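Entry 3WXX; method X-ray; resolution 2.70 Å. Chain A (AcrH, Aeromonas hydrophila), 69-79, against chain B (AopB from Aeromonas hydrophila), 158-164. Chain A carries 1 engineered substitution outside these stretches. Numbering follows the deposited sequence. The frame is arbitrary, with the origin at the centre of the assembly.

Chain A 69-79: CRQALGQFRLA
Chain B, residues 158-164: ANMAIQQ

Contact between AcrH residues 69-79 (chain A) and AopB residues 158-164 (chain B), burying 296 Å² summed over both sides. In chain A two helical segments flank a short loop: the first begins earlier in the chain and ends at A:Ala72, A:Leu73 leaves helical phi/psi (-78/9), A:Gly74 turns with positive phi (72/4), which favours glycine, and A:Gln75 (-81/69) is the N-cap residue of the helix that starts at A:Phe76 and continues later in the chain. Backbone bonds fix the turn, A:Gly74 N to A:Gln71 O at 2.7 Å and A:Gln75 N to A:Arg70 O at 2.9 Å. The chain B helix, which begins earlier in the chain, runs through B:Ala161, whose CA-to-CB bond points away from chain A. B:Ile162 (-65/81) is the first residue to leave helical phi/psi; B:Gln163 (-164/60) follows, with a weak bond from B:Gln163 N to B:Ala161 O at 2.6 Å. The nearest CA atoms across the stretches are A:Gln75 CA and B:Met160 CA, 6.7 Å apart.

B:Met160, a selenomethionine, covers most surface (109 Å²). Its CA-CB bond points sideways, and chi1 m (-80°), chi2 t and chi3 147° carry the long, flexible chain along AcrH. B:Met160 CG lies 3.4 Å from A:Leu78 CD1; B:Met160 CE reaches 3.5 Å from A:Arg70 CG, oblique to the guanidinium, and 4.2 Å from A:Leu73 CD1. This apolar chain thus meets both leucines and the aliphatic part of the arginine.

A:Gln75 (63 Å²) points toward chain B. With chi1 m (-76°), chi2 m (-64°) and chi3 -26°, A:Gln75 NE2 donates the sole hydrogen bond across the stretches, to B:Met160 O (2.7 Å, N-H...O angle 135°). The amide NH2 suits B:Met160 O, a backbone acceptor in the last turn of the helix; A:Gln75 NE2 also lies 3.8 Å from B:Gln163 CB, the last side-chain atom modelled there.

A:Leu78 (48 Å²), also directed toward chain B, adopts m,t (-64°, -163°), its branched apolar end against the B:Met160 chain. A:Leu78 CD2 packs 3.7 Å from B:Asn159 ND2 (residue 31 Å²), brought near by chi1 t (-161°) and chi2 14° although that CA-CB bond points sideways.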

# COMPACT_ATOMS: atom_id res chain seq x y z
N CYS A 69 6.20 8.82 6.86
CA CYS A 69 7.66 8.69 6.82
C CYS A 69 8.23 9.12 5.48
O CYS A 69 9.20 9.85 5.40
CB CYS A 69 8.10 7.26 7.11
SG CYS A 69 7.70 6.75 8.79
N ARG A 70 7.60 8.65 4.41
CA ARG A 70 8.07 8.94 3.07
C ARG A 70 8.02 10.43 2.77
O ARG A 70 8.96 10.99 2.21
CB ARG A 70 7.22 8.18 2.04
CG ARG A 70 7.83 6.94 1.45
CD ARG A 70 6.60 6.16 1.07
NE ARG A 70 6.45 4.72 1.11
CZ ARG A 70 6.99 3.88 0.26
NH1 ARG A 70 7.91 4.31 -0.55
NH2 ARG A 70 6.72 2.62 0.33
N GLN A 71 6.94 11.09 3.16
CA GLN A 71 6.79 12.52 2.93
C GLN A 71 7.89 13.28 3.69
O GLN A 71 8.61 14.09 3.11
CB GLN A 71 5.41 12.98 3.39
CG GLN A 71 4.99 14.41 3.06
CD GLN A 71 3.52 14.69 3.40
OE1 GLN A 71 2.73 13.79 3.71
NE2 GLN A 71 3.15 15.95 3.31
N ALA A 72 8.05 13.00 4.97
CA ALA A 72 9.12 13.63 5.72
C ALA A 72 10.50 13.46 5.08
O ALA A 72 11.28 14.39 5.12
CB ALA A 72 9.18 13.08 7.14
N LEU A 73 10.80 12.31 4.47
CA LEU A 73 12.06 12.13 3.73
C LEU A 73 12.03 12.80 2.35
O LEU A 73 12.94 12.59 1.54
CB LEU A 73 12.38 10.66 3.50
CG LEU A 73 12.42 9.81 4.73
CD1 LEU A 73 12.34 8.32 4.41
CD2 LEU A 73 13.65 10.13 5.51
N GLY A 74 11.01 13.58 2.03
CA GLY A 74 10.96 14.19 0.70
C GLY A 74 10.63 13.24 -0.44
O GLY A 74 10.58 13.66 -1.56
N GLN A 75 10.34 11.98 -0.14
CA GLN A 75 9.91 11.02 -1.13
C GLN A 75 8.41 11.15 -1.46
O GLN A 75 7.60 10.27 -1.15
CB GLN A 75 10.25 9.61 -0.61
CG GLN A 75 11.72 9.29 -0.74
CD GLN A 75 12.18 9.25 -2.20
OE1 GLN A 75 11.39 8.98 -3.12
NE2 GLN A 75 13.47 9.47 -2.42
N PHE A 76 8.03 12.24 -2.10
CA PHE A 76 6.61 12.60 -2.27
C PHE A 76 5.79 11.66 -3.13
O PHE A 76 4.61 11.41 -2.87
CB PHE A 76 6.48 14.03 -2.84
CG PHE A 76 7.16 15.07 -1.99
CD1 PHE A 76 6.71 15.35 -0.71
CD2 PHE A 76 8.28 15.74 -2.46
CE1 PHE A 76 7.35 16.27 0.08
CE2 PHE A 76 8.92 16.67 -1.67
CZ PHE A 76 8.46 16.94 -0.41
N ARG A 77 6.41 11.15 -4.18
CA ARG A 77 5.73 10.30 -5.14
C ARG A 77 5.36 8.98 -4.47
O ARG A 77 4.25 8.46 -4.64
CB ARG A 77 6.66 10.05 -6.33
CG ARG A 77 6.08 9.53 -7.60
CD ARG A 77 4.91 10.35 -8.12
NE ARG A 77 5.36 11.34 -9.09
CZ ARG A 77 4.54 12.19 -9.71
NH1 ARG A 77 3.23 12.18 -9.44
NH2 ARG A 77 5.04 13.06 -10.58
N LEU A 78 6.32 8.41 -3.75
CA LEU A 78 6.14 7.14 -3.06
C LEU A 78 5.16 7.27 -1.90
O LEU A 78 4.48 6.33 -1.57
CB LEU A 78 7.48 6.64 -2.52
CG LEU A 78 8.60 6.27 -3.51
CD1 LEU A 78 9.68 5.41 -2.85
CD2 LEU A 78 8.07 5.56 -4.75
N ALA A 79 5.11 8.46 -1.30
CA ALA A 79 4.15 8.74 -0.25
C ALA A 79 2.72 8.75 -0.78
O ALA A 79 1.82 8.19 -0.15
CB ALA A 79 4.49 10.07 0.38
N ALA B 158 16.69 1.69 -3.92
CA ALA B 158 17.13 2.19 -5.21
C ALA B 158 16.13 3.21 -5.72
O ALA B 158 16.50 4.28 -6.22
CB ALA B 158 17.24 1.04 -6.20
N ASN B 159 14.86 2.85 -5.62
CA ASN B 159 13.80 3.66 -6.16
C ASN B 159 13.78 5.01 -5.50
O ASN B 159 13.52 6.01 -6.15
CB ASN B 159 12.46 2.95 -5.99
CG ASN B 159 11.40 3.50 -6.91
OD1 ASN B 159 11.70 4.21 -7.86
ND2 ASN B 159 10.15 3.12 -6.67
N MSE B 160 14.03 5.03 -4.20
CA MSE B 160 14.03 6.28 -3.46
C MSE B 160 15.18 7.10 -3.96
O MSE B 160 15.02 8.28 -4.27
CB MSE B 160 14.14 6.02 -1.96
CG MSE B 160 12.78 5.62 -1.37
SE MSE B 160 12.95 5.32 0.57
CE MSE B 160 11.18 5.92 1.17
N ALA B 161 16.35 6.46 -4.07
CA ALA B 161 17.56 7.11 -4.58
C ALA B 161 17.29 7.75 -5.94
O ALA B 161 17.72 8.87 -6.19
CB ALA B 161 18.70 6.10 -4.67
N ILE B 162 16.56 7.05 -6.80
CA ILE B 162 16.08 7.63 -8.06
C ILE B 162 15.11 8.75 -7.72
O ILE B 162 13.89 8.57 -7.72
CB ILE B 162 15.43 6.57 -9.00
CG1 ILE B 162 16.47 5.50 -9.38
CG2 ILE B 162 14.85 7.23 -10.24
CD1 ILE B 162 15.98 4.47 -10.36
N GLN B 163 15.67 9.89 -7.39
CA GLN B 163 14.91 11.10 -7.12
C GLN B 163 15.89 12.26 -7.17
O GLN B 163 16.14 12.92 -6.16
CB GLN B 163 14.18 11.04 -5.77
N GLN B 164 16.53 12.42 -8.33
CA GLN B 164 16.99 13.73 -8.78
C GLN B 164 15.98 14.15 -9.84
O GLN B 164 15.18 13.31 -10.28
CB GLN B 164 18.41 13.68 -9.36